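PDB 4HW6: hypothetical protein, IPT/TIG domain protein from Bacteroides ovatus, which is of unknown function but probably serves as an auxiliary nutrient-binding protein, possibly for carbohydrate, joining an IPT/TIG domain to a six-bladed beta-propeller. Local coordinates for residues Y156-R161 with A185-T190. Sequence-based numbering, arbitrary orientation.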
loop_
_atom_site.group_PDB
_atom_site.type_symbol
_atom_site.label_atom_id
_atom_site.label_comp_id
_atom_site.label_asym_id
_atom_site.label_seq_id
_atom_site.Cartn_x
_atom_site.Cartn_y
_atom_site.Cartn_z
ATOM N N TYR A 156 -0.501 -0.038 -11.881
ATOM C CA TYR A 156 0.221 0.722 -12.889
ATOM C C TYR A 156 1.053 1.792 -12.223
ATOM O O TYR A 156 0.699 2.302 -11.152
ATOM C CB TYR A 156 -0.757 1.406 -13.850
ATOM C CG TYR A 156 -1.599 0.457 -14.649
ATOM C CD1 TYR A 156 -1.162 -0.027 -15.877
ATOM C CD2 TYR A 156 -2.840 0.043 -14.189
ATOM C CE1 TYR A 156 -1.925 -0.895 -16.626
ATOM C CE2 TYR A 156 -3.613 -0.845 -14.930
ATOM C CZ TYR A 156 -3.154 -1.294 -16.152
ATOM O OH TYR A 156 -3.893 -2.171 -16.903
ATOM N N TRP A 157 2.133 2.196 -12.879
ATOM C CA TRP A 157 2.814 3.406 -12.468
ATOM C C TRP A 157 3.379 4.188 -13.608
ATOM O O TRP A 157 3.802 3.604 -14.594
ATOM C CB TRP A 157 3.871 3.184 -11.379
ATOM C CG TRP A 157 5.144 2.486 -11.746
ATOM C CD1 TRP A 157 6.221 3.007 -12.400
ATOM C CD2 TRP A 157 5.506 1.158 -11.381
ATOM N NE1 TRP A 157 7.232 2.075 -12.477
ATOM C CE2 TRP A 157 6.821 0.930 -11.863
ATOM C CE3 TRP A 157 4.854 0.138 -10.712
ATOM C CZ2 TRP A 157 7.479 -0.266 -11.680
ATOM C CZ3 TRP A 157 5.534 -1.081 -10.533
ATOM C CH2 TRP A 157 6.823 -1.257 -11.026
ATOM N N VAL A 158 3.294 5.510 -13.479
ATOM C CA VAL A 158 3.985 6.422 -14.387
ATOM C C VAL A 158 5.421 6.560 -13.932
ATOM O O VAL A 158 5.727 6.410 -12.734
ATOM C CB VAL A 158 3.344 7.814 -14.443
ATOM C CG1 VAL A 158 1.992 7.758 -15.162
ATOM C CG2 VAL A 158 3.171 8.410 -13.044
ATOM N N GLY A 159 6.279 6.911 -14.880
ATOM C CA GLY A 159 7.701 7.053 -14.655
ATOM C C GLY A 159 8.308 8.370 -15.093
ATOM O O GLY A 159 9.504 8.428 -15.317
ATOM N N GLN A 160 7.493 9.431 -15.187
ATOM C CA GLN A 160 7.931 10.719 -15.739
ATOM C C GLN A 160 8.507 10.514 -17.141
ATOM O O GLN A 160 7.770 10.091 -18.047
ATOM C CB GLN A 160 8.883 11.439 -14.788
ATOM C CG GLN A 160 8.200 11.865 -13.496
ATOM C CD GLN A 160 9.141 12.565 -12.535
ATOM O OE1 GLN A 160 10.217 12.051 -12.182
ATOM N NE2 GLN A 160 8.732 13.738 -12.089
ATOM N N ARG A 161 9.809 10.742 -17.336
ATOM C CA ARG A 161 10.418 10.522 -18.633
ATOM C C ARG A 161 10.790 9.067 -18.883
ATOM O O ARG A 161 11.149 8.712 -19.989
ATOM C CB ARG A 161 11.686 11.347 -18.793
ATOM C CG ARG A 161 11.473 12.827 -18.601
ATOM C CD ARG A 161 12.784 13.554 -18.802
ATOM N NE ARG A 161 12.652 14.940 -18.387
ATOM C CZ ARG A 161 13.405 15.943 -18.852
ATOM N NH1 ARG A 161 14.359 15.745 -19.753
ATOM N NH2 ARG A 161 13.200 17.170 -18.385
ATOM N N ALA A 185 3.304 12.421 -15.649
ATOM C CA ALA A 185 3.393 12.992 -14.294
ATOM C C ALA A 185 2.449 12.382 -13.266
ATOM O O ALA A 185 2.698 12.485 -12.068
ATOM C CB ALA A 185 3.167 14.502 -14.360
ATOM N N ASP A 186 1.331 11.816 -13.711
ATOM C CA ASP A 186 0.353 11.223 -12.807
ATOM C C ASP A 186 -0.572 10.285 -13.599
ATOM O O ASP A 186 -0.655 10.360 -14.826
ATOM C CB ASP A 186 -0.446 12.319 -12.070
ATOM C CG ASP A 186 -1.153 11.803 -10.778
ATOM O OD1 ASP A 186 -0.868 10.649 -10.325
ATOM O OD2 ASP A 186 -1.957 12.582 -10.178
ATOM N N VAL A 187 -1.254 9.412 -12.872
ATOM C CA VAL A 187 -2.185 8.440 -13.465
ATOM C C VAL A 187 -3.363 8.305 -12.520
ATOM O O VAL A 187 -3.196 8.344 -11.297
ATOM C CB VAL A 187 -1.517 7.065 -13.757
ATOM C CG1 VAL A 187 -0.870 6.468 -12.494
ATOM C CG2 VAL A 187 -2.518 6.106 -14.382
ATOM N N ASN A 188 -4.552 8.199 -13.083
ATOM C CA ASN A 188 -5.755 7.940 -12.309
ATOM C C ASN A 188 -6.757 7.258 -13.231
ATOM O O ASN A 188 -6.421 6.937 -14.368
ATOM C CB ASN A 188 -6.319 9.252 -11.726
ATOM C CG ASN A 188 -7.054 9.046 -10.423
ATOM O OD1 ASN A 188 -7.758 8.031 -10.221
ATOM N ND2 ASN A 188 -6.901 10.006 -9.515
ATOM N N PHE A 189 -7.962 7.002 -12.737
ATOM C CA PHE A 189 -9.025 6.418 -13.531
ATOM C C PHE A 189 -10.309 7.220 -13.380
ATOM O O PHE A 189 -10.649 7.698 -12.277
ATOM C CB PHE A 189 -9.258 4.963 -13.114
ATOM C CG PHE A 189 -8.108 4.054 -13.457
ATOM C CD1 PHE A 189 -6.999 3.980 -12.657
ATOM C CD2 PHE A 189 -8.147 3.275 -14.588
ATOM C CE1 PHE A 189 -5.928 3.179 -13.013
ATOM C CE2 PHE A 189 -7.092 2.469 -14.935
ATOM C CZ PHE A 189 -5.979 2.414 -14.143
ATOM N N THR A 190 -11.031 7.337 -14.475
ATOM C CA THR A 190 -12.311 8.036 -14.465
ATOM C C THR A 190 -13.379 7.139 -13.815
ATOM O O THR A 190 -13.135 5.964 -13.538
ATOM C CB THR A 190 -12.756 8.422 -15.882
ATOM O OG1 THR A 190 -13.083 7.241 -16.635
ATOM C CG2 THR A 190 -11.671 9.222 -16.629
#
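Strand 154-158, from one blade of the six-bladed propeller, lies against strand 184-189, the first strand of the next blade's four-stranded sheet. Their short segments approach to 6.5 Å and run roughly antiparallel, at 150°, yet they belong to separate sheets; side chains meet across the gap and also pack on the backbone of A185 and D186. V158 contributes the most contact area. Its CB leaves the backbone toward the neighbouring blade, and the two methyls then divide. V158 CG1, anti to its own carbonyl carbon (chi1 -71°), rests 3.7 Å from O of D186 and 3.8 Å from CB of V187. V158 CG2, flanked by both N and C of its own backbone, settles 3.9 Å from N of D186 and also reaches the carbonyl carbon of A185. The two valines pass alongside one another, pointing opposite ways. An alanine in place of V158 would lose both methyls and would probably loosen the packing against V187 and the A185-D186 backbone.

Two residues along each strand, the aromatic pair Y156 and F189 continues the seam. The side chains run nearly perpendicular, and F189 CZ comes 3.9 Å from CD2 of Y156, which lies at the edge of the F189 ring, near its plane. H166 stacks on the Y156 ring.

The CB of D186 points away from the seam, and D186 OD2 accepts hydrogen bonds from C233 N and T232 OG1. N188 ND2 binds C233 O, while N188 OD1 takes the N-H of F189 on an in-plane lone pair at 2.7 Å. The side-chain packing between the blades is thus apolar and non-directional, whereas a backbone hydrogen bond between Q160 and C184 adds a polar link, and D186 and N188 tie the strand onward to T232 and C233.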